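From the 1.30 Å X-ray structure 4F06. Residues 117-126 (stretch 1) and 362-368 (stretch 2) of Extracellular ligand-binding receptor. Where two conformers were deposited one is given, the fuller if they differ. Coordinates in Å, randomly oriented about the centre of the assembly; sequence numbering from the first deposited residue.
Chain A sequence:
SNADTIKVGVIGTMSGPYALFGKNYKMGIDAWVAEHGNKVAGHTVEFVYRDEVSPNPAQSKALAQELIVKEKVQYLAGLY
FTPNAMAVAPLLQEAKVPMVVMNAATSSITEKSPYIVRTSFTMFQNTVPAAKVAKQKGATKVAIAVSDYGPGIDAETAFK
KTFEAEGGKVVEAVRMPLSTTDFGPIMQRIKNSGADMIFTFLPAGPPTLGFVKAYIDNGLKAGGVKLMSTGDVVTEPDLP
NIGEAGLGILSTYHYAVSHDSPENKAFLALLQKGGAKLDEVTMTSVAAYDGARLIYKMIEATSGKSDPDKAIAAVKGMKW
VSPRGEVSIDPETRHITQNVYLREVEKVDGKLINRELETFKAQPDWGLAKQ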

# COMPACT_ATOMS: atom_id res chain seq x y z
N VAL A 117 -4.36 -13.54 -0.08
CA VAL A 117 -3.56 -13.06 -1.21
C VAL A 117 -3.50 -11.56 -1.14
O VAL A 117 -4.47 -10.95 -0.72
CB VAL A 117 -4.12 -13.60 -2.55
CG1 VAL A 117 -5.56 -13.14 -2.77
CG2 VAL A 117 -3.22 -13.27 -3.75
N ARG A 118 -2.37 -10.96 -1.50
CA ARG A 118 -2.19 -9.51 -1.30
C ARG A 118 -1.91 -8.83 -2.63
O ARG A 118 -1.00 -9.23 -3.35
CB ARG A 118 -1.05 -9.25 -0.29
CG ARG A 118 -0.73 -7.77 -0.13
CD ARG A 118 -0.03 -7.46 1.18
NE ARG A 118 1.08 -8.38 1.44
CZ ARG A 118 1.64 -8.51 2.66
NH1 ARG A 118 1.20 -7.72 3.67
NH2 ARG A 118 2.60 -9.41 2.87
N THR A 119 -2.70 -7.77 -2.93
CA THR A 119 -2.54 -7.03 -4.20
C THR A 119 -2.02 -5.61 -3.95
O THR A 119 -2.02 -4.79 -4.89
CB THR A 119 -3.88 -6.95 -4.97
OG1 THR A 119 -4.85 -6.38 -4.09
CG2 THR A 119 -4.34 -8.34 -5.41
N SER A 120 -1.53 -5.34 -2.74
CA SER A 120 -0.98 -4.02 -2.47
C SER A 120 0.53 -4.02 -2.65
O SER A 120 1.01 -3.84 -3.79
CB SER A 120 -1.43 -3.52 -1.08
OG SER A 120 -1.00 -4.47 -0.08
N PHE A 121 1.31 -4.28 -1.57
CA PHE A 121 2.77 -4.13 -1.57
C PHE A 121 3.23 -4.62 -0.23
O PHE A 121 2.42 -4.78 0.70
CB PHE A 121 3.21 -2.65 -1.81
CG PHE A 121 2.60 -1.66 -0.81
CD1 PHE A 121 1.27 -1.22 -1.03
CD2 PHE A 121 3.30 -1.20 0.30
CE1 PHE A 121 0.68 -0.29 -0.16
CE2 PHE A 121 2.72 -0.28 1.18
CZ PHE A 121 1.41 0.14 0.96
N THR A 122 4.53 -4.81 -0.09
CA THR A 122 5.12 -4.92 1.27
C THR A 122 6.13 -3.82 1.52
O THR A 122 6.65 -3.16 0.58
CB THR A 122 5.76 -6.29 1.63
OG1 THR A 122 7.04 -6.39 1.00
CG2 THR A 122 4.84 -7.42 1.26
N MSE A 123 6.40 -3.56 2.78
CA MSE A 123 7.40 -2.57 3.13
C MSE A 123 8.79 -2.96 2.65
O MSE A 123 9.51 -2.15 2.11
CB MSE A 123 7.40 -2.32 4.64
CG MSE A 123 6.03 -1.86 5.17
SE MSE A 123 5.31 -0.30 4.26
CE MSE A 123 6.84 0.85 4.42
N PHE A 124 9.17 -4.23 2.85
CA PHE A 124 10.46 -4.66 2.30
C PHE A 124 10.55 -4.48 0.79
O PHE A 124 11.60 -4.09 0.26
CB PHE A 124 10.65 -6.16 2.62
CG PHE A 124 11.46 -6.42 3.86
CD1 PHE A 124 10.85 -6.40 5.13
CD2 PHE A 124 12.82 -6.81 3.79
CE1 PHE A 124 11.62 -6.67 6.27
CE2 PHE A 124 13.54 -7.09 4.95
CZ PHE A 124 12.94 -7.02 6.19
N GLN A 125 9.45 -4.79 0.10
CA GLN A 125 9.42 -4.70 -1.35
C GLN A 125 9.75 -3.29 -1.85
O GLN A 125 10.56 -3.13 -2.77
CB GLN A 125 8.03 -5.12 -1.82
CG GLN A 125 7.86 -5.23 -3.34
CD GLN A 125 6.49 -5.82 -3.63
OE1 GLN A 125 5.47 -5.41 -3.04
NE2 GLN A 125 6.46 -6.81 -4.51
N ASN A 126 9.17 -2.26 -1.22
CA ASN A 126 9.44 -0.87 -1.62
C ASN A 126 10.70 -0.31 -0.96
O ASN A 126 11.35 0.59 -1.53
CB ASN A 126 8.26 0.05 -1.29
CG ASN A 126 7.05 -0.15 -2.20
OD1 ASN A 126 5.85 -0.08 -1.75
ND2 ASN A 126 7.33 -0.34 -3.46
N ALA A 362 9.92 -6.21 -11.22
CA ALA A 362 9.57 -7.56 -10.73
C ALA A 362 10.22 -7.84 -9.36
O ALA A 362 10.86 -8.87 -9.13
CB ALA A 362 9.97 -8.58 -11.80
N GLN A 363 9.99 -6.91 -8.41
CA GLN A 363 10.46 -7.12 -7.03
C GLN A 363 9.51 -8.07 -6.29
O GLN A 363 8.29 -7.87 -6.33
CB GLN A 363 10.50 -5.80 -6.29
CG GLN A 363 11.36 -4.75 -6.97
CD GLN A 363 12.82 -5.13 -7.08
OE1 GLN A 363 13.34 -5.44 -8.20
NE2 GLN A 363 13.48 -5.15 -5.97
N PRO A 364 10.03 -9.11 -5.61
CA PRO A 364 9.21 -9.95 -4.75
C PRO A 364 9.07 -9.32 -3.35
O PRO A 364 9.54 -8.19 -3.11
CB PRO A 364 10.06 -11.22 -4.66
CG PRO A 364 11.48 -10.67 -4.58
CD PRO A 364 11.46 -9.51 -5.60
N ASP A 365 8.37 -10.01 -2.45
CA ASP A 365 8.41 -9.59 -1.05
C ASP A 365 9.77 -9.94 -0.46
O ASP A 365 9.96 -11.06 0.04
CB ASP A 365 7.26 -10.21 -0.25
CG ASP A 365 7.32 -9.83 1.20
OD1 ASP A 365 8.10 -8.90 1.57
OD2 ASP A 365 6.59 -10.43 2.00
N TRP A 366 10.72 -9.02 -0.48
CA TRP A 366 12.02 -9.31 0.06
C TRP A 366 12.02 -9.67 1.53
O TRP A 366 13.01 -10.22 2.00
CB TRP A 366 12.96 -8.12 -0.14
CG TRP A 366 13.26 -7.79 -1.57
CD1 TRP A 366 12.92 -6.64 -2.28
CD2 TRP A 366 14.03 -8.61 -2.46
NE1 TRP A 366 13.43 -6.70 -3.57
CE2 TRP A 366 14.09 -7.88 -3.74
CE3 TRP A 366 14.62 -9.86 -2.36
CZ2 TRP A 366 14.74 -8.42 -4.86
CZ3 TRP A 366 15.29 -10.38 -3.48
CH2 TRP A 366 15.33 -9.68 -4.70
N GLY A 367 10.95 -9.36 2.29
CA GLY A 367 10.89 -9.77 3.69
C GLY A 367 10.78 -11.27 3.89
O GLY A 367 11.13 -11.79 4.95
N LEU A 368 10.28 -11.99 2.88
CA LEU A 368 10.08 -13.45 2.95
C LEU A 368 10.96 -14.20 1.96
O LEU A 368 11.19 -15.40 2.13
CB LEU A 368 8.63 -13.81 2.66
CG LEU A 368 7.62 -13.22 3.63
CD1 LEU A 368 6.23 -13.71 3.22
CD2 LEU A 368 7.96 -13.53 5.09
O HOH W 1 4.03 -11.42 1.53

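The contact between the two stretches is small, burying 363 Å² summed over both sides, and it is organised around two helix N-caps that share a hydrogen bond. Thr122 precedes the helix that begins at 123; its OG1 accepts from Gln125 N at 3.0 Å, with an N-H...O angle of 154°. Asp365 precedes a weakly bonded helical turn, and its OD1 accepts from Gly367 N at 3.0 Å and 143°. The two capping atoms then meet: Thr122 OG1 donates to Asp365 OD1 at 2.8 Å. Threonine suits this place because one hydroxyl can accept from its own helix while giving its proton to the other cap, whereas a carboxylate oxygen can accept from both the hydroxyl and Gly367 N.

The second carboxylate oxygen is satisfied through solvent. Water 1 donates to Asp365 OD2 and accepts from Arg118 NH2, each at 2.8 Å. The direct separation of Arg118 NH2 and Asp365 OD2 is 4.2 Å, beyond a salt bridge, so the opposite charges are near each other but linked by the water. The remaining guanidinium nitrogens, Arg118 NE and NH1, find partners elsewhere in the structure.

Gln125 supplies the other direct hydrogen bond. Its CA-to-CB bond points sideways, but with chi1 and chi2 both t the chain extends until NE2 donates to Gln363 O at 2.8 Å and 155°. At the same amide, Gln125 OE1 accepts from Thr122 N at 3.2 Å and 152°, so one side chain both grips the second stretch and closes back on the start of its own helix. Its aliphatic part packs as well: CG lies 3.4 Å from Pro364 O and 4.0 Å from Gln363 CB. One cost is visible, for Gln125 O is buried by the contact and has no partner in the model.

Apolar packing completes the contact around Phe124, whose chi1 of -96° lies between wells. Gly367 CA sits over one face of the ring, 3.6 Å from its centroid and 19° off the normal, a CH-pi contact. Phe124 CB approaches Gly367 N to 3.2 Å. Glycine fits this close approach: an ideal CB on Gly367 would point toward the first stretch and lie 3.0 Å from Phe124 CD1, a tight fit. Beside it, Trp366 CB lies 4.1 Å from Phe124 CB, and the indole CD1 reaches 4.1 Å from Gln125 CA, while Phe124 O lies at the edge of the indole, near its plane.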